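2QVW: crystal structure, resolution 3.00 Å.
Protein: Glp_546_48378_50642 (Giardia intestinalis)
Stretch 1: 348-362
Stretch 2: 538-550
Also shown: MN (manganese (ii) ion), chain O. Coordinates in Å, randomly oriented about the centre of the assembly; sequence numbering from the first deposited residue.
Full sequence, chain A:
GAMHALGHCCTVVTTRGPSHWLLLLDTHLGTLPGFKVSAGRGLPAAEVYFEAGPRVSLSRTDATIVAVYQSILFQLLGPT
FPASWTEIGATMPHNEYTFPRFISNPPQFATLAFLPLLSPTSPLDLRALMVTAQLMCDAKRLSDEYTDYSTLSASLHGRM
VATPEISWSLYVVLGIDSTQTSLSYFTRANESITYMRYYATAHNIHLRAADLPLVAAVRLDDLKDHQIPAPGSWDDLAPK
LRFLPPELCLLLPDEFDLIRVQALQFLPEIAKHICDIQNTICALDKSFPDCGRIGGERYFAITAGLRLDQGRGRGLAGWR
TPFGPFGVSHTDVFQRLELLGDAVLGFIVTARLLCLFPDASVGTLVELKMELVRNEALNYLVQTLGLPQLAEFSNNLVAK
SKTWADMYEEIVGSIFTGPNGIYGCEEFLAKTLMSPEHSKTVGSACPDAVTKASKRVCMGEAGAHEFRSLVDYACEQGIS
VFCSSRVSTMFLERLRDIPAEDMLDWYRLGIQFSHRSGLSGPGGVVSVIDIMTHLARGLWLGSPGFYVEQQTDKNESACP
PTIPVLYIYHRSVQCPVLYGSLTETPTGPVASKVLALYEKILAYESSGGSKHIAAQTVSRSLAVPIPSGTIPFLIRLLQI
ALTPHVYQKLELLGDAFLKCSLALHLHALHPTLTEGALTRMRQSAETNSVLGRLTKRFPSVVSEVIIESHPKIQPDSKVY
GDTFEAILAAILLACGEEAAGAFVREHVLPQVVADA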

ATOM      1  N   ILE A 348     -10.492   9.222  13.914  1.00 20.37           N
ATOM      2  CA  ILE A 348      -9.438   9.784  14.746  1.00 19.69           C
ATOM      3  C   ILE A 348      -9.889  11.154  15.214  1.00 19.67           C
ATOM      4  O   ILE A 348      -9.950  11.434  16.411  1.00 19.86           O
ATOM      5  CB  ILE A 348      -8.112   9.954  13.950  1.00 19.45           C
ATOM      6  CG1 ILE A 348      -7.628   8.598  13.411  1.00 19.02           C
ATOM      7  CG2 ILE A 348      -7.048  10.606  14.841  1.00 19.11           C
ATOM      8  CD1 ILE A 348      -7.068   7.667  14.459  1.00 39.53           C
ATOM      9  N   VAL A 349     -10.212  12.002  14.250  1.00 19.25           N
ATOM     10  CA  VAL A 349     -10.642  13.361  14.529  1.00 18.92           C
ATOM     11  C   VAL A 349     -11.793  13.433  15.513  1.00 19.14           C
ATOM     12  O   VAL A 349     -11.757  14.231  16.446  1.00 19.12           O
ATOM     13  CB  VAL A 349     -11.040  14.087  13.224  1.00 18.76           C
ATOM     14  CG1 VAL A 349     -11.522  15.507  13.526  1.00 18.36           C
ATOM     15  CG2 VAL A 349      -9.847  14.141  12.293  1.00 18.91           C
ATOM     16  N   THR A 350     -12.811  12.607  15.305  1.00 19.58           N
ATOM     17  CA  THR A 350     -13.967  12.585  16.191  1.00 19.68           C
ATOM     18  C   THR A 350     -13.552  12.268  17.622  1.00 19.74           C
ATOM     19  O   THR A 350     -14.007  12.906  18.576  1.00 20.09           O
ATOM     20  CB  THR A 350     -14.972  11.529  15.761  1.00 19.62           C
ATOM     21  OG1 THR A 350     -15.394  11.786  14.415  1.00 19.86           O
ATOM     22  CG2 THR A 350     -16.178  11.550  16.692  1.00 19.56           C
ATOM     23  N   ALA A 351     -12.684  11.275  17.766  1.00 19.66           N
ATOM     24  CA  ALA A 351     -12.200  10.863  19.070  1.00 19.52           C
ATOM     25  C   ALA A 351     -11.363  11.935  19.746  1.00 19.54           C
ATOM     26  O   ALA A 351     -11.673  12.350  20.857  1.00 19.35           O
ATOM     27  CB  ALA A 351     -11.388   9.585  18.930  1.00 19.38           C
ATOM     28  N   ARG A 352     -10.305  12.379  19.071  1.00 19.99           N
ATOM     29  CA  ARG A 352      -9.404  13.385  19.625  1.00 20.73           C
ATOM     30  C   ARG A 352     -10.034  14.749  19.913  1.00 21.07           C
ATOM     31  O   ARG A 352      -9.607  15.439  20.835  1.00 21.22           O
ATOM     32  CB  ARG A 352      -8.190  13.542  18.711  1.00 20.75           C
ATOM     33  CG  ARG A 352      -7.221  12.378  18.794  1.00 21.11           C
ATOM     34  CD  ARG A 352      -6.595  12.304  20.180  1.00 22.36           C
ATOM     35  NE  ARG A 352      -7.353  11.491  21.126  1.00 23.57           N
ATOM     36  CZ  ARG A 352      -7.292  11.628  22.450  1.00 24.62           C
ATOM     37  NH1 ARG A 352      -6.517  12.553  22.991  1.00 23.91           N
ATOM     38  NH2 ARG A 352      -7.993  10.828  23.242  1.00 24.98           N
ATOM     39  N   LEU A 353     -11.044  15.131  19.137  1.00 21.21           N
ATOM     40  CA  LEU A 353     -11.729  16.409  19.351  1.00 21.16           C
ATOM     41  C   LEU A 353     -12.616  16.317  20.594  1.00 21.45           C
ATOM     42  O   LEU A 353     -12.741  17.281  21.353  1.00 21.60           O
ATOM     43  CB  LEU A 353     -12.597  16.783  18.139  1.00 20.79           C
ATOM     44  CG  LEU A 353     -11.975  17.470  16.921  1.00 20.50           C
ATOM     45  CD1 LEU A 353     -12.998  17.628  15.829  1.00 19.85           C
ATOM     46  CD2 LEU A 353     -11.460  18.821  17.311  1.00 20.95           C
ATOM     47  N   LEU A 354     -13.242  15.157  20.784  1.00 21.72           N
ATOM     48  CA  LEU A 354     -14.103  14.927  21.937  1.00 21.95           C
ATOM     49  C   LEU A 354     -13.316  15.245  23.200  1.00 22.37           C
ATOM     50  O   LEU A 354     -13.810  15.931  24.090  1.00 22.60           O
ATOM     51  CB  LEU A 354     -14.549  13.466  21.975  1.00 21.67           C
ATOM     52  CG  LEU A 354     -16.029  13.099  21.773  1.00 20.97           C
ATOM     53  CD1 LEU A 354     -16.552  13.730  20.511  1.00 20.32           C
ATOM     54  CD2 LEU A 354     -16.178  11.584  21.696  1.00 20.86           C
ATOM     55  N   CYS A 355     -12.087  14.736  23.265  1.00 22.51           N
ATOM     56  CA  CYS A 355     -11.207  14.951  24.400  1.00 22.77           C
ATOM     57  C   CYS A 355     -10.597  16.345  24.425  1.00 23.11           C
ATOM     58  O   CYS A 355     -10.351  16.901  25.495  1.00 23.36           O
ATOM     59  CB  CYS A 355     -10.085  13.918  24.401  1.00 22.62           C
ATOM     60  SG  CYS A 355     -10.618  12.252  24.802  1.00 22.89           S
ATOM     61  N   LEU A 356     -10.344  16.918  23.258  1.00 23.27           N
ATOM     62  CA  LEU A 356      -9.750  18.247  23.218  1.00 23.22           C
ATOM     63  C   LEU A 356     -10.751  19.310  23.645  1.00 23.63           C
ATOM     64  O   LEU A 356     -10.373  20.366  24.144  1.00 23.92           O
ATOM     65  CB  LEU A 356      -9.244  18.555  21.816  1.00 22.65           C
ATOM     66  CG  LEU A 356      -8.556  19.906  21.648  1.00 21.61           C
ATOM     67  CD1 LEU A 356      -7.431  20.058  22.666  1.00 21.06           C
ATOM     68  CD2 LEU A 356      -8.018  20.010  20.235  1.00 21.09           C
ATOM     69  N   PHE A 357     -12.031  19.020  23.430  1.00 23.89           N
ATOM     70  CA  PHE A 357     -13.130  19.917  23.793  1.00 24.14           C
ATOM     71  C   PHE A 357     -14.200  19.050  24.476  1.00 24.49           C
ATOM     72  O   PHE A 357     -15.295  18.841  23.931  1.00 24.84           O
ATOM     73  CB  PHE A 357     -13.714  20.569  22.539  1.00 23.95           C
ATOM     74  CG  PHE A 357     -12.719  21.351  21.736  1.00 23.90           C
ATOM     75  CD1 PHE A 357     -12.253  22.579  22.189  1.00 24.39           C
ATOM     76  CD2 PHE A 357     -12.269  20.875  20.510  1.00 23.63           C
ATOM     77  CE1 PHE A 357     -11.356  23.321  21.431  1.00 24.33           C
ATOM     78  CE2 PHE A 357     -11.374  21.611  19.750  1.00 24.23           C
ATOM     79  CZ  PHE A 357     -10.920  22.831  20.208  1.00 24.48           C
ATOM     80  N   PRO A 358     -13.887  18.537  25.683  1.00 24.37           N
ATOM     81  CA  PRO A 358     -14.772  17.684  26.477  1.00 24.61           C
ATOM     82  C   PRO A 358     -16.105  18.314  26.833  1.00 25.01           C
ATOM     83  O   PRO A 358     -17.055  17.619  27.206  1.00 25.15           O
ATOM     84  CB  PRO A 358     -13.928  17.384  27.705  1.00 24.44           C
ATOM     85  CG  PRO A 358     -13.183  18.648  27.877  1.00 24.19           C
ATOM     86  CD  PRO A 358     -12.707  18.919  26.479  1.00 23.96           C
ATOM     87  N   ASP A 359     -16.165  19.633  26.720  1.00 25.50           N
ATOM     88  CA  ASP A 359     -17.376  20.382  27.029  1.00 26.26           C
ATOM     89  C   ASP A 359     -18.184  20.780  25.795  1.00 25.90           C
ATOM     90  O   ASP A 359     -19.358  21.139  25.907  1.00 25.80           O
ATOM     91  CB  ASP A 359     -17.020  21.639  27.825  1.00 27.02           C
ATOM     92  CG  ASP A 359     -18.129  22.669  27.808  1.00 30.15           C
ATOM     93  OD1 ASP A 359     -18.266  23.372  26.778  1.00 33.44           O
ATOM     94  OD2 ASP A 359     -18.864  22.758  28.818  1.00 33.31           O
ATOM     95  N   ALA A 360     -17.556  20.720  24.624  1.00 25.79           N
ATOM     96  CA  ALA A 360     -18.222  21.089  23.381  1.00 25.75           C
ATOM     97  C   ALA A 360     -19.437  20.207  23.096  1.00 25.77           C
ATOM     98  O   ALA A 360     -19.545  19.091  23.620  1.00 25.66           O
ATOM     99  CB  ALA A 360     -17.238  21.012  22.229  1.00 25.65           C
ATOM    100  N   SER A 361     -20.350  20.715  22.271  1.00 25.96           N
ATOM    101  CA  SER A 361     -21.552  19.972  21.912  1.00 26.19           C
ATOM    102  C   SER A 361     -21.329  19.214  20.606  1.00 25.88           C
ATOM    103  O   SER A 361     -20.492  19.597  19.792  1.00 25.94           O
ATOM    104  CB  SER A 361     -22.735  20.930  21.730  1.00 26.45           C
ATOM    105  OG  SER A 361     -22.611  21.684  20.528  1.00 27.84           O
ATOM    106  N   VAL A 362     -22.085  18.141  20.410  1.00 25.56           N
ATOM    107  CA  VAL A 362     -21.991  17.344  19.191  1.00 25.03           C
ATOM    108  C   VAL A 362     -22.048  18.280  18.002  1.00 25.04           C
ATOM    109  O   VAL A 362     -21.209  18.224  17.117  1.00 24.89           O
ATOM    110  CB  VAL A 362     -23.169  16.363  19.062  1.00 24.73           C
ATOM    111  CG1 VAL A 362     -23.081  15.631  17.749  1.00 25.09           C
ATOM    112  CG2 VAL A 362     -23.167  15.381  20.224  1.00 24.95           C
ATOM    113  N   GLY A 538       0.489  17.774  21.952  1.00 21.16           N
ATOM    114  CA  GLY A 538       0.324  17.141  23.247  1.00 21.19           C
ATOM    115  C   GLY A 538      -1.101  17.113  23.761  1.00 21.19           C
ATOM    116  O   GLY A 538      -1.546  16.100  24.274  1.00 21.01           O
ATOM    117  N   LEU A 539      -1.818  18.220  23.648  1.00 21.14           N
ATOM    118  CA  LEU A 539      -3.201  18.251  24.103  1.00 20.94           C
ATOM    119  C   LEU A 539      -4.104  17.470  23.165  1.00 21.14           C
ATOM    120  O   LEU A 539      -5.137  16.940  23.584  1.00 21.15           O
ATOM    121  CB  LEU A 539      -3.704  19.684  24.182  1.00 20.75           C
ATOM    122  CG  LEU A 539      -3.484  20.368  25.522  1.00 20.43           C
ATOM    123  CD1 LEU A 539      -3.823  21.836  25.409  1.00 20.84           C
ATOM    124  CD2 LEU A 539      -4.348  19.681  26.571  1.00 19.79           C
ATOM    125  N   TRP A 540      -3.711  17.416  21.892  1.00 21.35           N
ATOM    126  CA  TRP A 540      -4.465  16.698  20.872  1.00 21.67           C
ATOM    127  C   TRP A 540      -4.521  15.237  21.264  1.00 22.24           C
ATOM    128  O   TRP A 540      -5.600  14.707  21.535  1.00 22.43           O
ATOM    129  CB  TRP A 540      -3.797  16.879  19.504  1.00 21.35           C
ATOM    130  CG  TRP A 540      -4.392  16.064  18.383  1.00 20.97           C
ATOM    131  CD1 TRP A 540      -3.848  14.947  17.811  1.00 20.48           C
ATOM    132  CD2 TRP A 540      -5.644  16.289  17.705  1.00 21.16           C
ATOM    133  NE1 TRP A 540      -4.676  14.461  16.823  1.00 20.36           N
ATOM    134  CE2 TRP A 540      -5.785  15.262  16.736  1.00 20.77           C
ATOM    135  CE3 TRP A 540      -6.659  17.256  17.819  1.00 21.00           C
ATOM    136  CZ2 TRP A 540      -6.900  15.174  15.884  1.00 20.62           C
ATOM    137  CZ3 TRP A 540      -7.770  17.169  16.968  1.00 20.08           C
ATOM    138  CH2 TRP A 540      -7.877  16.134  16.015  1.00 20.67           C
ATOM    139  N   LEU A 541      -3.357  14.598  21.332  1.00 22.82           N
ATOM    140  CA  LEU A 541      -3.303  13.186  21.689  1.00 23.67           C
ATOM    141  C   LEU A 541      -3.159  12.929  23.174  1.00 24.28           C
ATOM    142  O   LEU A 541      -2.981  11.792  23.596  1.00 24.73           O
ATOM    143  CB  LEU A 541      -2.154  12.490  20.964  1.00 23.68           C
ATOM    144  CG  LEU A 541      -1.304  13.240  19.933  1.00 23.82           C
ATOM    145  CD1 LEU A 541      -0.253  14.084  20.628  1.00 24.32           C
ATOM    146  CD2 LEU A 541      -0.623  12.219  19.041  1.00 24.20           C
ATOM    147  N   GLY A 542      -3.258  13.981  23.971  1.00 24.51           N
ATOM    148  CA  GLY A 542      -3.107  13.816  25.406  1.00 24.92           C
ATOM    149  C   GLY A 542      -4.376  13.787  26.237  1.00 25.48           C
ATOM    150  O   GLY A 542      -4.499  12.949  27.133  1.00 25.77           O
ATOM    151  N   SER A 543      -5.311  14.690  25.953  1.00 25.94           N
ATOM    152  CA  SER A 543      -6.545  14.761  26.718  1.00 26.51           C
ATOM    153  C   SER A 543      -7.179  13.394  27.005  1.00 27.02           C
ATOM    154  O   SER A 543      -7.375  12.557  26.106  1.00 27.30           O
ATOM    155  CB  SER A 543      -7.535  15.692  26.017  1.00 26.62           C
ATOM    156  OG  SER A 543      -7.010  17.017  26.002  1.00 26.63           O
ATOM    157  N   PRO A 544      -7.493  13.149  28.287  1.00 27.46           N
ATOM    158  CA  PRO A 544      -8.097  11.940  28.863  1.00 27.90           C
ATOM    159  C   PRO A 544      -9.526  11.566  28.473  1.00 28.20           C
ATOM    160  O   PRO A 544      -9.773  10.415  28.110  1.00 28.36           O
ATOM    161  CB  PRO A 544      -7.956  12.175  30.371  1.00 27.78           C
ATOM    162  CG  PRO A 544      -8.112  13.656  30.471  1.00 27.92           C
ATOM    163  CD  PRO A 544      -7.249  14.151  29.339  1.00 27.52           C
ATOM    164  N   GLY A 545     -10.457  12.514  28.561  1.00 28.59           N
ATOM    165  CA  GLY A 545     -11.834  12.204  28.222  1.00 29.02           C
ATOM    166  C   GLY A 545     -12.759  13.389  28.016  1.00 29.63           C
ATOM    167  O   GLY A 545     -12.304  14.519  27.858  1.00 29.43           O
ATOM    168  N   PHE A 546     -14.063  13.139  28.033  1.00 30.40           N
ATOM    169  CA  PHE A 546     -15.034  14.199  27.812  1.00 31.30           C
ATOM    170  C   PHE A 546     -16.182  14.147  28.802  1.00 32.67           C
ATOM    171  O   PHE A 546     -16.321  13.179  29.556  1.00 32.75           O
ATOM    172  CB  PHE A 546     -15.580  14.088  26.392  1.00 30.84           C
ATOM    173  CG  PHE A 546     -16.079  12.709  26.046  1.00 29.82           C
ATOM    174  CD1 PHE A 546     -17.398  12.347  26.304  1.00 29.51           C
ATOM    175  CD2 PHE A 546     -15.213  11.749  25.512  1.00 29.00           C
ATOM    176  CE1 PHE A 546     -17.850  11.052  26.040  1.00 29.24           C
ATOM    177  CE2 PHE A 546     -15.656  10.449  25.244  1.00 28.64           C
ATOM    178  CZ  PHE A 546     -16.973  10.103  25.509  1.00 28.86           C
ATOM    179  N   TYR A 547     -17.008  15.192  28.793  1.00 34.66           N
ATOM    180  CA  TYR A 547     -18.153  15.275  29.694  1.00 36.78           C
ATOM    181  C   TYR A 547     -19.411  14.984  28.920  1.00 38.87           C
ATOM    182  O   TYR A 547     -19.466  15.242  27.724  1.00 38.82           O
ATOM    183  CB  TYR A 547     -18.300  16.679  30.278  1.00 36.40           C
ATOM    184  CG  TYR A 547     -17.026  17.332  30.722  1.00 35.71           C
ATOM    185  CD1 TYR A 547     -16.229  16.762  31.712  1.00 35.25           C
ATOM    186  CD2 TYR A 547     -16.610  18.525  30.147  1.00 34.93           C
ATOM    187  CE1 TYR A 547     -15.049  17.366  32.114  1.00 35.52           C
ATOM    188  CE2 TYR A 547     -15.431  19.138  30.542  1.00 34.98           C
ATOM    189  CZ  TYR A 547     -14.659  18.554  31.520  1.00 35.60           C
ATOM    190  OH  TYR A 547     -13.489  19.165  31.891  1.00 36.51           O
ATOM    191  N   VAL A 548     -20.419  14.458  29.610  1.00 41.87           N
ATOM    192  CA  VAL A 548     -21.721  14.171  29.009  1.00 45.13           C
ATOM    193  C   VAL A 548     -22.705  15.127  29.694  1.00 47.54           C
ATOM    194  O   VAL A 548     -23.608  14.705  30.422  1.00 47.99           O
ATOM    195  CB  VAL A 548     -22.144  12.699  29.235  1.00 44.88           C
ATOM    196  CG1 VAL A 548     -21.552  11.824  28.151  1.00 45.02           C
ATOM    197  CG2 VAL A 548     -21.666  12.214  30.596  1.00 45.16           C
ATOM    198  N   GLU A 549     -22.473  16.424  29.457  1.00 50.53           N
ATOM    199  CA  GLU A 549     -23.227  17.557  30.013  1.00 53.59           C
ATOM    200  C   GLU A 549     -24.601  17.272  30.621  1.00 54.85           C
ATOM    201  O   GLU A 549     -25.283  16.316  30.246  1.00 55.12           O
ATOM    202  CB  GLU A 549     -23.346  18.688  28.968  1.00 53.99           C
ATOM    203  CG  GLU A 549     -24.243  18.429  27.736  1.00 56.76           C
ATOM    204  CD  GLU A 549     -23.516  17.772  26.561  1.00 59.90           C
ATOM    205  OE1 GLU A 549     -23.222  16.559  26.630  1.00 61.15           O
ATOM    206  OE2 GLU A 549     -23.239  18.472  25.561  1.00 61.06           O
ATOM    207  N   GLN A 550     -24.999  18.119  31.569  1.00 56.47           N
ATOM    208  CA  GLN A 550     -26.275  17.970  32.266  1.00 57.87           C
ATOM    209  C   GLN A 550     -27.465  18.300  31.378  1.00 58.09           C
ATOM    210  O   GLN A 550     -28.591  17.914  31.672  1.00 58.59           O
ATOM    211  CB  GLN A 550     -26.305  18.860  33.515  1.00 58.31           C
ATOM    212  CG  GLN A 550     -25.046  18.782  34.375  1.00 60.18           C
ATOM    213  CD  GLN A 550     -24.751  17.380  34.892  1.00 62.62           C
ATOM    214  OE1 GLN A 550     -23.772  17.162  35.608  1.00 63.61           O
ATOM    215  NE2 GLN A 550     -25.596  16.423  34.532  1.00 63.26           N
TER
HETATM  216 MN    MN O 765     -14.451  20.757  26.168  1.00 83.23          MN

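This is a largely apolar contact in which a helix and the turn after it pack against a second helix and the short strand that follows, with a few hydrogen bonds to main-chain oxygens fixing the two together. The two stretches bury 873 Å² between them, both sides summed. The helix axes cross at 107° and approach to 8.3 Å.

W540 gives up the most surface. Its CA-to-CB bond points away from the first helix, but with chi1 at t and chi2 at -106° the indole comes back nearer to it. The ring sits as a knob among V349, R352, L353 and L356. R352 CB lies over one face, 3.5 Å from the centroid of the six-membered ring and 14° off its normal, a CH-pi contact. Leucines meet the ring at its edge: L353 CD2 is 4.1 Å from W540 CZ3, and L356 CD2 is 3.9 Å from W540 CE3. L356 also reaches L539, with CD1 4.0 Å from L539 CB.

R352 has a second role. Its guanidinium reaches the backbone of the second stretch, where W540 O and S543 O accept its hydrogen bonds. R352 NH1 donates to W540 O at 2.8 Å and to S543 O at 3.2 Å. A weak bond runs from R352 NH2 to S543 O at 3.4 Å. Both oxygens lie near the guanidinium plane, at its edge, where the N-H groups point. The same arginine thus packs on the indole through CB and binds the backbone through its charged end.

S543 packs closely against C355: the two CB atoms are 3.5 Å apart. The S543 hydroxyl is used within its own stretch, with OG donating to L539 O at 3.1 Å. Next along, G545 passes close to the helix. C355 SG is 3.6 Å from G545 CA, and the CA atoms of C355 and G545 are 4.7 Å apart.

Beyond the helix, F357 to A360 form a type I turn. P358 O accepts a hydrogen bond from Y547 N at 2.9 Å, the one backbone-to-backbone bond across the contact. The proline ring also packs here: P358 CB lies over one face of the Y547 ring, 4.0 Å from the centroid, and is 3.9 Å from F546 CB. L354 CD2 similarly covers a face of F546, 4.1 Å from its centroid.

A manganese ion is modelled at the same turn, 2.3 Å from P358 N and 2.1 Å from D359 N.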